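Local coordinates for protein ULam111 (Flavobacterium sp., PDB 5WUT) that is a laminarinase of glycoside hydrolase family 16, which probably hydrolyses internal beta-1,3-glucosidic bonds of the storage glucan laminarin, at residues T65-T70 and P215-A220. Numbering follows the deposited sequence.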
loop_
_atom_site.group_PDB
_atom_site.type_symbol
_atom_site.label_atom_id
_atom_site.label_comp_id
_atom_site.label_asym_id
_atom_site.label_seq_id
_atom_site.Cartn_x
_atom_site.Cartn_y
_atom_site.Cartn_z
ATOM N N THR A 65 -20.221 1.579 34.140
ATOM C CA THR A 65 -19.021 0.793 33.888
ATOM C C THR A 65 -19.266 -0.334 32.891
ATOM O O THR A 65 -18.433 -1.220 32.738
ATOM C CB THR A 65 -18.445 0.178 35.164
ATOM O OG1 THR A 65 -19.453 -0.589 35.836
ATOM C CG2 THR A 65 -17.901 1.266 36.085
ATOM N N GLN A 66 -20.421 -0.306 32.233
ATOM C CA GLN A 66 -20.726 -1.291 31.198
ATOM C C GLN A 66 -20.320 -0.791 29.807
ATOM O O GLN A 66 -20.668 0.316 29.393
ATOM C CB GLN A 66 -22.219 -1.659 31.220
ATOM C CG GLN A 66 -22.656 -2.484 29.983
ATOM C CD GLN A 66 -23.912 -3.314 30.218
ATOM O OE1 GLN A 66 -24.905 -3.189 29.495
ATOM N NE2 GLN A 66 -23.850 -4.204 31.183
ATOM N N TYR A 67 -19.536 -1.609 29.112
ATOM C CA TYR A 67 -19.165 -1.353 27.730
ATOM C C TYR A 67 -19.973 -2.252 26.814
ATOM O O TYR A 67 -20.142 -3.425 27.122
ATOM C CB TYR A 67 -17.679 -1.617 27.522
ATOM C CG TYR A 67 -16.762 -0.725 28.320
ATOM C CD1 TYR A 67 -16.372 -1.078 29.606
ATOM C CD2 TYR A 67 -16.275 0.465 27.783
ATOM C CE1 TYR A 67 -15.533 -0.271 30.340
ATOM C CE2 TYR A 67 -15.416 1.288 28.513
ATOM C CZ TYR A 67 -15.055 0.907 29.794
ATOM O OH TYR A 67 -14.200 1.702 30.525
ATOM N N THR A 68 -20.427 -1.719 25.680
ATOM C CA THR A 68 -21.200 -2.510 24.722
ATOM C C THR A 68 -20.768 -2.270 23.275
ATOM O O THR A 68 -20.288 -1.197 22.921
ATOM C CB THR A 68 -22.714 -2.228 24.834
ATOM O OG1 THR A 68 -22.949 -0.816 24.799
ATOM C CG2 THR A 68 -23.285 -2.823 26.147
ATOM N N SER A 69 -20.977 -3.283 22.448
ATOM C CA SER A 69 -20.601 -3.191 21.045
ATOM C C SER A 69 -21.338 -4.281 20.282
ATOM O O SER A 69 -22.289 -4.864 20.812
ATOM C CB SER A 69 -19.079 -3.307 20.889
ATOM O OG SER A 69 -18.667 -2.923 19.572
ATOM N N THR A 70 -20.899 -4.543 19.048
ATOM C CA THR A 70 -21.538 -5.512 18.152
ATOM C C THR A 70 -20.524 -6.507 17.622
ATOM O O THR A 70 -19.376 -6.132 17.317
ATOM C CB THR A 70 -22.202 -4.817 16.939
ATOM O OG1 THR A 70 -23.035 -3.745 17.394
ATOM C CG2 THR A 70 -23.032 -5.806 16.084
ATOM N N PRO A 215 -4.351 -3.380 27.456
ATOM C CA PRO A 215 -5.516 -3.345 28.358
ATOM C C PRO A 215 -6.048 -1.952 28.689
ATOM O O PRO A 215 -7.182 -1.841 29.163
ATOM C CB PRO A 215 -4.976 -3.996 29.632
ATOM C CG PRO A 215 -3.518 -3.661 29.616
ATOM C CD PRO A 215 -3.115 -3.762 28.160
ATOM N N GLU A 216 -5.259 -0.911 28.442
ATOM C CA GLU A 216 -5.693 0.446 28.740
ATOM C C GLU A 216 -6.772 0.935 27.795
ATOM O O GLU A 216 -6.685 0.729 26.585
ATOM C CB GLU A 216 -4.510 1.411 28.699
ATOM C CG GLU A 216 -3.494 1.151 29.793
ATOM C CD GLU A 216 -4.128 1.040 31.169
ATOM O OE1 GLU A 216 -4.970 1.899 31.525
ATOM O OE2 GLU A 216 -3.791 0.079 31.893
ATOM N N VAL A 217 -7.790 1.575 28.369
ATOM C CA VAL A 217 -8.877 2.156 27.594
ATOM C C VAL A 217 -9.076 3.607 28.004
ATOM O O VAL A 217 -9.268 3.911 29.188
ATOM C CB VAL A 217 -10.207 1.388 27.776
ATOM C CG1 VAL A 217 -11.332 2.079 27.014
ATOM C CG2 VAL A 217 -10.076 -0.038 27.291
ATOM N N ASP A 218 -9.027 4.496 27.023
ATOM C CA ASP A 218 -9.334 5.909 27.212
ATOM C C ASP A 218 -10.846 6.121 27.146
ATOM O O ASP A 218 -11.432 6.182 26.065
ATOM C CB ASP A 218 -8.607 6.738 26.151
ATOM C CG ASP A 218 -8.941 8.222 26.210
ATOM O OD1 ASP A 218 -9.633 8.660 27.157
ATOM O OD2 ASP A 218 -8.471 8.963 25.310
ATOM N N ASP A 219 -11.487 6.246 28.305
ATOM C CA ASP A 219 -12.945 6.292 28.333
ATOM C C ASP A 219 -13.526 7.560 27.702
ATOM O O ASP A 219 -14.721 7.624 27.419
ATOM C CB ASP A 219 -13.447 6.146 29.773
ATOM C CG ASP A 219 -13.276 4.736 30.311
ATOM O OD1 ASP A 219 -13.349 3.771 29.519
ATOM O OD2 ASP A 219 -13.049 4.585 31.535
ATOM N N ALA A 220 -12.691 8.564 27.461
ATOM C CA ALA A 220 -13.163 9.789 26.828
ATOM C C ALA A 220 -13.509 9.572 25.351
ATOM O O ALA A 220 -14.189 10.404 24.745
ATOM C CB ALA A 220 -12.122 10.884 26.952
#
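The phenolic OH of Y67 gives its proton to OD1 of D219 in a very short hydrogen bond, 2.5 Å from oxygen to oxygen. OD1 lies at the edge of the ring and in its plane, while the carboxylate is turned 36° from that plane; OD2, at 3.3 Å from Y67 OH, is too poorly angled to share the proton. The two side chains meet at about a right angle. The CA atoms of Y67 and D219 are 9.9 Å apart, a distance bridged by the long, rigid tyrosine, which ends in a donor, and the short aspartate, which supplies the acceptor. With CG anti to its carbonyl carbon (chi1 -63°), Y67 sends its ring toward the loop. A weak hydrogen bond links the same hydroxyl to R41 NH1, a nearby positive charge that may further polarise it. In this beta-jelly roll, the contact ties strand 66-80 to the irregular loop leading into strand 224-234. Branched V217 offers a methyl, CG1, 4.4 Å from Y67 CE2, and the ring of F222 also meets that of Y67. A phenylalanine here would probably leave D219 OD1 without the tyrosine donor. One residue before D219, D218 OD1 accepts from A220 N at 3.1 Å, an Asx turn with D219 in its middle.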